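Local coordinates for protein adenosylmethionine-8-amino-7-oxononanoate aminotransferase (Methanocaldococcus jannaschii, PDB 6ZHK) that probably transfers an amino group from S-adenosyl-L-methionine to 8-amino-7-oxononanoate in biotin biosynthesis, using pyridoxal 5'-phosphate as cofactor, at residues K143-H156 against H224-M238. Sequence-based numbering, arbitrary orientation.
Sequences KGRTKFISVKEGYH and HAEEVFCVILEGGIM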
ATOM      1  N   LYS A 143      17.639 -20.089 -14.502  1.00 18.70           N
ATOM      2  CA  LYS A 143      16.605 -21.094 -14.251  1.00 18.75           C
ATOM      3  C   LYS A 143      16.638 -21.519 -12.782  1.00 18.87           C
ATOM      4  O   LYS A 143      17.713 -21.739 -12.229  1.00 18.76           O
ATOM      5  CB  LYS A 143      16.781 -22.339 -15.146  1.00 21.53           C
ATOM      6  CG  LYS A 143      16.951 -22.032 -16.627  1.00 20.19           C
ATOM      7  CD  LYS A 143      15.761 -21.275 -17.200  1.00 22.34           C
ATOM      8  CE  LYS A 143      15.991 -20.832 -18.639  1.00 21.55           C
ATOM      9  NZ  LYS A 143      14.939 -19.939 -19.208  1.00 18.97           N
ATOM     10  N   GLY A 144      15.458 -21.592 -12.161  1.00 18.64           N
ATOM     11  CA  GLY A 144      15.333 -22.145 -10.830  1.00 18.53           C
ATOM     12  C   GLY A 144      15.715 -21.191  -9.694  1.00 18.99           C
ATOM     13  O   GLY A 144      15.854 -21.630  -8.566  1.00 18.55           O
ATOM     14  N   ARG A 145      15.787 -19.884  -9.951  1.00 17.17           N
ATOM     15  CA  ARG A 145      16.060 -18.970  -8.835  1.00 18.77           C
ATOM     16  C   ARG A 145      14.752 -18.481  -8.204  1.00 16.27           C
ATOM     17  O   ARG A 145      14.281 -17.379  -8.535  1.00 15.55           O
ATOM     18  CB  ARG A 145      16.798 -17.725  -9.347  1.00 18.15           C
ATOM     19  CG  ARG A 145      18.117 -18.012 -10.043  1.00 21.58           C
ATOM     20  CD  ARG A 145      19.090 -17.403  -9.079  1.00 26.68           C
ATOM     21  NE  ARG A 145      20.228 -17.089  -9.870  1.00 30.89           N
ATOM     22  CZ  ARG A 145      21.285 -16.433  -9.457  1.00 27.41           C
ATOM     23  NH1 ARG A 145      21.330 -15.882  -8.244  1.00 21.97           N
ATOM     24  NH2 ARG A 145      22.238 -16.255 -10.348  1.00 29.07           N
ATOM     25  N   THR A 146      14.207 -19.316  -7.318  1.00 15.83           N
ATOM     26  CA  THR A 146      12.853 -19.194  -6.811  1.00 17.09           C
ATOM     27  C   THR A 146      12.852 -19.011  -5.296  1.00 17.63           C
ATOM     28  O   THR A 146      11.812 -18.725  -4.717  1.00 18.01           O
ATOM     29  CB  THR A 146      12.005 -20.411  -7.180  1.00 16.49           C
ATOM     30  OG1 THR A 146      12.621 -21.529  -6.570  1.00 18.49           O
ATOM     31  CG2 THR A 146      11.977 -20.684  -8.665  1.00 20.60           C
ATOM     32  N   LYS A 147      14.030 -19.072  -4.670  1.00 17.20           N
ATOM     33  CA  LYS A 147      14.118 -18.986  -3.229  1.00 17.77           C
ATOM     34  C   LYS A 147      14.839 -17.704  -2.847  1.00 15.84           C
ATOM     35  O   LYS A 147      15.295 -16.943  -3.699  1.00 17.44           O
ATOM     36  CB  LYS A 147      14.770 -20.246  -2.634  1.00 20.51           C
ATOM     37  CG  LYS A 147      13.872 -21.499  -2.699  1.00 20.82           C
ATOM     38  CD  LYS A 147      14.450 -22.707  -1.981  1.00 29.88           C
ATOM     39  CE  LYS A 147      13.434 -23.776  -1.622  1.00 35.40           C
ATOM     40  NZ  LYS A 147      12.647 -24.204  -2.810  1.00 45.44           N
ATOM     41  N   PHE A 148      14.818 -17.412  -1.554  1.00 15.38           N
ATOM     42  CA  PHE A 148      15.480 -16.214  -1.081  1.00 15.67           C
ATOM     43  C   PHE A 148      16.239 -16.571   0.190  1.00 15.98           C
ATOM     44  O   PHE A 148      16.015 -17.628   0.765  1.00 15.53           O
ATOM     45  CB  PHE A 148      14.455 -15.135  -0.772  1.00 17.01           C
ATOM     46  CG  PHE A 148      13.566 -15.560   0.342  1.00 16.32           C
ATOM     47  CD1 PHE A 148      12.402 -16.265   0.085  1.00 16.83           C
ATOM     48  CD2 PHE A 148      13.945 -15.325   1.667  1.00 16.80           C
ATOM     49  CE1 PHE A 148      11.636 -16.724   1.131  1.00 16.32           C
ATOM     50  CE2 PHE A 148      13.168 -15.767   2.717  1.00 16.82           C
ATOM     51  CZ  PHE A 148      11.994 -16.469   2.433  1.00 17.92           C
ATOM     52  N   ILE A 149      17.114 -15.671   0.595  1.00 13.25           N
ATOM     53  CA  ILE A 149      17.763 -15.782   1.882  1.00 12.70           C
ATOM     54  C   ILE A 149      17.456 -14.522   2.680  1.00 12.60           C
ATOM     55  O   ILE A 149      17.581 -13.382   2.188  1.00 12.50           O
ATOM     56  CB  ILE A 149      19.300 -15.870   1.675  1.00 13.97           C
ATOM     57  CG1 ILE A 149      19.693 -17.231   1.095  1.00 13.52           C
ATOM     58  CG2 ILE A 149      19.940 -15.681   3.046  1.00 14.66           C
ATOM     59  CD1 ILE A 149      21.156 -17.322   0.634  1.00 14.74           C
ATOM     60  N   SER A 150      17.111 -14.721   3.942  1.00 12.89           N
ATOM     61  CA  SER A 150      16.928 -13.598   4.839  1.00 14.80           C
ATOM     62  C   SER A 150      17.377 -14.053   6.241  1.00 15.33           C
ATOM     63  O   SER A 150      18.193 -14.980   6.348  1.00 15.51           O
ATOM     64  CB  SER A 150      15.484 -13.211   4.762  1.00 16.37           C
ATOM     65  OG  SER A 150      15.261 -12.050   5.540  1.00 19.09           O
ATOM     66  N   VAL A 151      16.872 -13.384   7.292  1.00 15.20           N
ATOM     67  CA  VAL A 151      17.222 -13.725   8.674  1.00 16.52           C
ATOM     68  C   VAL A 151      15.992 -13.955   9.516  1.00 19.15           C
ATOM     69  O   VAL A 151      14.942 -13.366   9.296  1.00 20.70           O
ATOM     70  CB  VAL A 151      18.146 -12.682   9.338  1.00 17.44           C
ATOM     71  CG1 VAL A 151      19.527 -12.714   8.706  1.00 18.57           C
ATOM     72  CG2 VAL A 151      17.563 -11.269   9.356  1.00 19.59           C
ATOM     73  N   LYS A 152      16.145 -14.861  10.493  1.00 19.43           N
ATOM     74  CA  LYS A 152      15.103 -15.052  11.489  1.00 19.86           C
ATOM     75  C   LYS A 152      14.907 -13.737  12.253  1.00 17.22           C
ATOM     76  O   LYS A 152      15.889 -13.019  12.523  1.00 17.73           O
ATOM     77  CB  LYS A 152      15.524 -16.161  12.442  1.00 20.43           C
ATOM     78  CG  LYS A 152      15.501 -17.578  11.849  1.00 23.32           C
ATOM     79  CD  LYS A 152      16.231 -18.565  12.764  1.00 27.65           C
ATOM     80  CE  LYS A 152      16.808 -19.736  11.993  1.00 33.70           C
ATOM     81  NZ  LYS A 152      16.987 -20.938  12.846  1.00 45.45           N
ATOM     82  N   GLU A 153      13.637 -13.449  12.549  1.00 17.08           N
ATOM     83  CA  GLU A 153      13.225 -12.273  13.309  1.00 19.87           C
ATOM     84  C   GLU A 153      13.286 -11.015  12.452  1.00 17.16           C
ATOM     85  O   GLU A 153      12.950  -9.943  12.958  1.00 19.11           O
ATOM     86  CB  GLU A 153      14.100 -12.013  14.556  1.00 22.02           C
ATOM     87  CG  GLU A 153      13.983 -13.027  15.702  1.00 27.77           C
ATOM     88  CD  GLU A 153      15.016 -12.884  16.835  1.00 33.77           C
ATOM     89  OE1 GLU A 153      15.726 -11.831  16.924  1.00 37.77           O
ATOM     90  OE2 GLU A 153      15.153 -13.844  17.627  1.00 42.32           O
ATOM     91  N   GLY A 154      13.719 -11.082  11.188  1.00 16.99           N
ATOM     92  CA  GLY A 154      13.655  -9.887  10.352  1.00 16.36           C
ATOM     93  C   GLY A 154      12.195  -9.539  10.015  1.00 15.59           C
ATOM     94  O   GLY A 154      11.321 -10.397  10.094  1.00 16.06           O
ATOM     95  N   TYR A 155      11.941  -8.298   9.594  1.00 15.43           N
ATOM     96  CA  TYR A 155      10.567  -7.871   9.379  1.00 15.90           C
ATOM     97  C   TYR A 155      10.586  -6.906   8.190  1.00 17.11           C
ATOM     98  O   TYR A 155      11.415  -6.009   8.160  1.00 16.48           O
ATOM     99  CB  TYR A 155      10.037  -7.143  10.628  1.00 14.30           C
ATOM    100  CG  TYR A 155       8.644  -6.601  10.396  1.00 13.66           C
ATOM    101  CD1 TYR A 155       7.533  -7.416  10.544  1.00 15.39           C
ATOM    102  CD2 TYR A 155       8.449  -5.267  10.036  1.00 13.58           C
ATOM    103  CE1 TYR A 155       6.252  -6.966  10.252  1.00 15.68           C
ATOM    104  CE2 TYR A 155       7.169  -4.775   9.808  1.00 13.20           C
ATOM    105  CZ  TYR A 155       6.088  -5.637   9.909  1.00 15.25           C
ATOM    106  OH  TYR A 155       4.843  -5.134   9.670  1.00 15.44           O
ATOM    107  N   HIS A 156       9.643  -7.111   7.238  1.00 15.94           N
ATOM    108  CA  HIS A 156       9.575  -6.364   5.991  1.00 13.65           C
ATOM    109  C   HIS A 156       8.146  -5.929   5.687  1.00 15.95           C
ATOM    110  O   HIS A 156       7.927  -5.278   4.661  1.00 17.79           O
ATOM    111  CB  HIS A 156      10.189  -7.216   4.862  1.00 12.38           C
ATOM    112  CG  HIS A 156      11.671  -7.358   5.095  1.00 12.86           C
ATOM    113  ND1 HIS A 156      12.523  -6.287   5.081  1.00 13.86           N
ATOM    114  CD2 HIS A 156      12.418  -8.413   5.405  1.00 14.89           C
ATOM    115  CE1 HIS A 156      13.747  -6.666   5.408  1.00 13.54           C
ATOM    116  NE2 HIS A 156      13.723  -7.970   5.539  1.00 16.42           N
ATOM    117  N   HIS A 224      23.484 -21.696  -1.583  1.00 20.49           N
ATOM    118  CA  HIS A 224      22.190 -21.669  -2.265  1.00 19.85           C
ATOM    119  C   HIS A 224      22.125 -20.641  -3.401  1.00 22.68           C
ATOM    120  O   HIS A 224      21.064 -20.460  -3.973  1.00 20.90           O
ATOM    121  CB  HIS A 224      21.083 -21.406  -1.252  1.00 18.56           C
ATOM    122  CG  HIS A 224      20.995 -22.510  -0.248  1.00 22.97           C
ATOM    123  ND1 HIS A 224      20.598 -23.794  -0.628  1.00 22.27           N
ATOM    124  CD2 HIS A 224      21.222 -22.535   1.082  1.00 20.36           C
ATOM    125  CE1 HIS A 224      20.591 -24.571   0.438  1.00 24.80           C
ATOM    126  NE2 HIS A 224      20.954 -23.821   1.514  1.00 23.20           N
ATOM    127  N   ALA A 225      23.246 -19.977  -3.717  1.00 20.48           N
ATOM    128  CA  ALA A 225      23.365 -18.915  -4.698  1.00 19.52           C
ATOM    129  C   ALA A 225      22.570 -19.160  -5.992  1.00 21.14           C
ATOM    130  O   ALA A 225      21.849 -18.257  -6.433  1.00 19.71           O
ATOM    131  CB  ALA A 225      24.845 -18.646  -4.970  1.00 19.04           C
ATOM    132  N   GLU A 226      22.692 -20.370  -6.585  1.00 17.69           N
ATOM    133  CA  GLU A 226      22.156 -20.551  -7.929  1.00 17.64           C
ATOM    134  C   GLU A 226      20.656 -20.854  -7.827  1.00 18.01           C
ATOM    135  O   GLU A 226      20.001 -20.983  -8.843  1.00 18.36           O
ATOM    136  CB  GLU A 226      22.899 -21.661  -8.697  1.00 22.54           C
ATOM    137  CG  GLU A 226      24.352 -21.242  -9.001  1.00 26.12           C
ATOM    138  CD  GLU A 226      25.239 -22.187  -9.809  1.00 31.51           C
ATOM    139  OE1 GLU A 226      24.755 -22.832 -10.741  1.00 32.73           O
ATOM    140  OE2 GLU A 226      26.435 -22.289  -9.492  1.00 36.59           O
ATOM    141  N   GLU A 227      20.119 -20.955  -6.616  1.00 17.52           N
ATOM    142  CA  GLU A 227      18.683 -21.202  -6.478  1.00 20.66           C
ATOM    143  C   GLU A 227      17.960 -20.025  -5.841  1.00 19.46           C
ATOM    144  O   GLU A 227      16.769 -20.129  -5.491  1.00 16.84           O
ATOM    145  CB  GLU A 227      18.375 -22.485  -5.701  1.00 24.31           C
ATOM    146  CG  GLU A 227      18.635 -22.441  -4.214  1.00 31.17           C
ATOM    147  CD  GLU A 227      18.643 -23.820  -3.534  1.00 42.29           C
ATOM    148  OE1 GLU A 227      17.554 -24.309  -3.196  1.00 49.81           O
ATOM    149  OE2 GLU A 227      19.750 -24.411  -3.320  1.00 38.84           O
ATOM    150  N   VAL A 228      18.643 -18.888  -5.713  1.00 19.34           N
ATOM    151  CA  VAL A 228      18.104 -17.791  -4.891  1.00 19.37           C
ATOM    152  C   VAL A 228      18.019 -16.528  -5.753  1.00 17.29           C
ATOM    153  O   VAL A 228      18.943 -16.280  -6.532  1.00 19.91           O
ATOM    154  CB  VAL A 228      19.038 -17.642  -3.661  1.00 22.96           C
ATOM    155  CG1 VAL A 228      19.188 -16.219  -3.149  1.00 25.20           C
ATOM    156  CG2 VAL A 228      18.618 -18.602  -2.544  1.00 20.53           C
ATOM    157  N   PHE A 229      16.897 -15.778  -5.678  1.00 16.56           N
ATOM    158  CA  PHE A 229      16.765 -14.520  -6.424  1.00 15.39           C
ATOM    159  C   PHE A 229      17.105 -13.267  -5.616  1.00 17.52           C
ATOM    160  O   PHE A 229      17.295 -12.190  -6.213  1.00 16.68           O
ATOM    161  CB  PHE A 229      15.400 -14.400  -7.107  1.00 15.86           C
ATOM    162  CG  PHE A 229      14.257 -14.357  -6.130  1.00 15.44           C
ATOM    163  CD1 PHE A 229      13.911 -13.138  -5.543  1.00 14.68           C
ATOM    164  CD2 PHE A 229      13.599 -15.513  -5.725  1.00 14.79           C
ATOM    165  CE1 PHE A 229      12.854 -13.071  -4.628  1.00 14.90           C
ATOM    166  CE2 PHE A 229      12.515 -15.433  -4.849  1.00 14.37           C
ATOM    167  CZ  PHE A 229      12.135 -14.216  -4.296  1.00 13.59           C
ATOM    168  N   CYS A 230      17.214 -13.408  -4.292  1.00 14.65           N
ATOM    169  CA  CYS A 230      17.741 -12.286  -3.517  1.00 16.47           C
ATOM    170  C   CYS A 230      18.154 -12.710  -2.106  1.00 16.25           C
ATOM    171  O   CYS A 230      17.844 -13.816  -1.672  1.00 16.30           O
ATOM    172  CB  CYS A 230      16.672 -11.201  -3.408  1.00 15.29           C
ATOM    173  SG  CYS A 230      15.321 -11.660  -2.272  1.00 19.49           S
ATOM    174  N   VAL A 231      18.972 -11.850  -1.465  1.00 16.27           N
ATOM    175  CA  VAL A 231      19.206 -11.776  -0.034  1.00 14.25           C
ATOM    176  C   VAL A 231      18.599 -10.434   0.382  1.00 14.34           C
ATOM    177  O   VAL A 231      18.760  -9.467  -0.336  1.00 15.03           O
ATOM    178  CB  VAL A 231      20.709 -11.825   0.302  1.00 13.88           C
ATOM    179  CG1 VAL A 231      20.912 -11.365   1.759  1.00 16.18           C
ATOM    180  CG2 VAL A 231      21.288 -13.228   0.037  1.00 16.86           C
ATOM    181  N   ILE A 232      17.776 -10.397   1.420  1.00 15.34           N
ATOM    182  CA  ILE A 232      17.148  -9.159   1.865  1.00 12.63           C
ATOM    183  C   ILE A 232      17.392  -9.040   3.362  1.00 14.05           C
ATOM    184  O   ILE A 232      17.301 -10.061   4.083  1.00 15.45           O
ATOM    185  CB  ILE A 232      15.659  -9.081   1.487  1.00 13.19           C
ATOM    186  CG1 ILE A 232      15.080  -7.754   2.029  1.00 13.20           C
ATOM    187  CG2 ILE A 232      14.924 -10.271   2.050  1.00 13.67           C
ATOM    188  CD1 ILE A 232      13.614  -7.494   1.597  1.00 11.66           C
ATOM    189  N   LEU A 233      17.807  -7.833   3.786  1.00 13.78           N
ATOM    190  CA  LEU A 233      18.068  -7.507   5.186  1.00 14.30           C
ATOM    191  C   LEU A 233      17.526  -6.118   5.447  1.00 13.30           C
ATOM    192  O   LEU A 233      17.433  -5.306   4.513  1.00 12.90           O
ATOM    193  CB  LEU A 233      19.616  -7.450   5.405  1.00 16.30           C
ATOM    194  CG  LEU A 233      20.332  -8.797   5.240  1.00 19.88           C
ATOM    195  CD1 LEU A 233      21.848  -8.640   5.460  1.00 17.96           C
ATOM    196  CD2 LEU A 233      19.768  -9.775   6.241  1.00 18.34           C
ATOM    197  N   GLU A 234      17.299  -5.799   6.728  1.00 14.29           N
ATOM    198  CA  GLU A 234      17.008  -4.418   7.145  1.00 15.37           C
ATOM    199  C   GLU A 234      18.290  -3.562   7.165  1.00 16.83           C
ATOM    200  O   GLU A 234      19.387  -4.097   7.194  1.00 20.73           O
ATOM    201  CB  GLU A 234      16.367  -4.470   8.540  1.00 12.97           C
ATOM    202  CG  GLU A 234      14.925  -5.023   8.495  1.00 15.32           C
ATOM    203  CD  GLU A 234      14.310  -5.290   9.865  1.00 16.34           C
ATOM    204  OE1 GLU A 234      13.944  -4.320  10.508  1.00 18.61           O
ATOM    205  OE2 GLU A 234      14.333  -6.462  10.334  1.00 17.16           O
ATOM    206  N   GLY A 235      18.154  -2.228   7.254  1.00 19.02           N
ATOM    207  CA  GLY A 235      19.278  -1.299   7.097  1.00 17.75           C
ATOM    208  C   GLY A 235      20.071  -1.110   8.401  1.00 19.38           C
ATOM    209  O   GLY A 235      20.207  -0.009   8.929  1.00 18.37           O
ATOM    210  N   GLY A 236      20.620  -2.205   8.926  1.00 19.97           N
ATOM    211  CA  GLY A 236      21.655  -2.039   9.940  1.00 20.09           C
ATOM    212  C   GLY A 236      21.082  -2.211  11.329  1.00 20.24           C
ATOM    213  O   GLY A 236      21.840  -2.271  12.317  1.00 20.29           O
ATOM    214  N   ILE A 237      19.739  -2.283  11.396  1.00 15.13           N
ATOM    215  CA  ILE A 237      19.119  -2.592  12.658  1.00 17.89           C
ATOM    216  C   ILE A 237      17.790  -3.295  12.395  1.00 17.02           C
ATOM    217  O   ILE A 237      17.194  -3.069  11.371  1.00 17.68           O
ATOM    218  CB  ILE A 237      18.944  -1.297  13.461  1.00 19.18           C
ATOM    219  CG1 ILE A 237      18.274  -1.510  14.837  1.00 20.05           C
ATOM    220  CG2 ILE A 237      18.233  -0.279  12.611  1.00 19.66           C
ATOM    221  CD1 ILE A 237      18.504  -0.301  15.731  1.00 16.42           C
ATOM    222  N   MET A 238      17.489  -4.287  13.224  1.00 17.58           N
ATOM    223  CA  MET A 238      16.235  -5.019  13.134  1.00 19.54           C
ATOM    224  C   MET A 238      15.201  -4.317  14.024  1.00 20.15           C
ATOM    225  O   MET A 238      15.264  -4.381  15.258  1.00 21.82           O
ATOM    226  CB  MET A 238      16.447  -6.477  13.555  1.00 19.79           C
ATOM    227  CG  MET A 238      17.662  -7.159  12.824  1.00 19.60           C
ATOM    228  SD  MET A 238      17.935  -8.839  13.472  1.00 24.85           S
ATOM    229  CE  MET A 238      16.510  -9.628  12.731  1.00 21.26           C
TER
HETATM  230  O   HOH W   1      13.274  -6.922  12.730  1.00 17.98           O
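Ile149 and Val231 lie side by side on neighbouring parallel strands, 147-151 and 228-234, of the seven-stranded mixed sheet at the heart of a PLP-dependent aminotransferase domain. Ile149 is gripped through its backbone: its N donates to Cys230 O (3.0 Å), and its O receives Ile232 N. On one face of the sheet Ile149 CB packs on Val231 CG2 (3.7 Å) and Ile149 CG1 meets Val228 CG2; beta-branched residues suit this face, which the helices 211-224 and 250-261 cover.

Where the strands begin, Phe229 N donates to Lys147 O (2.8 Å), while Lys147 N reaches Glu227 O. Arg145 folds back against Ala225-Val228, its chain bent at chi2 (-113°), which turns NH1 toward Val228 O, a bond less certain because that oxygen is crowded in the model; NH2 forms salt bridges with Asp142 and Asp262, so a long, multiply donating side chain fits here. A leucine in its place would probably leave Asp142 and Asp262 without this positive partner.

At the C-terminal ends of the strands, where this fold holds its active site, Met238 CE tucks against the type II turn Val151-Gly154, 3.5 Å from Gly154 N; a long, flexible side chain can set its terminal methyl against the turn's backbone. His156 receives Ile232 CD1 over the centre of its ring face, a CH-pi contact 3.8 Å from the centroid. Ile232 CG1 stands anti to the backbone N (chi1 179°), which, with chi2 also extended, carries CD1 to the ring face. His156 ND1 is hydrogen-bonded to Asp268, a predicted cofactor-binding residue, so Ile232 probably helps to hold a residue that would lie in the cofactor's second shell. Glu234 links this strand end to the loop after 147-151: OE2 accepts Tyr155 N (3.1 Å) from above the carboxylate plane, and a water donates both to that oxygen (2.7 Å) and to Glu153 O.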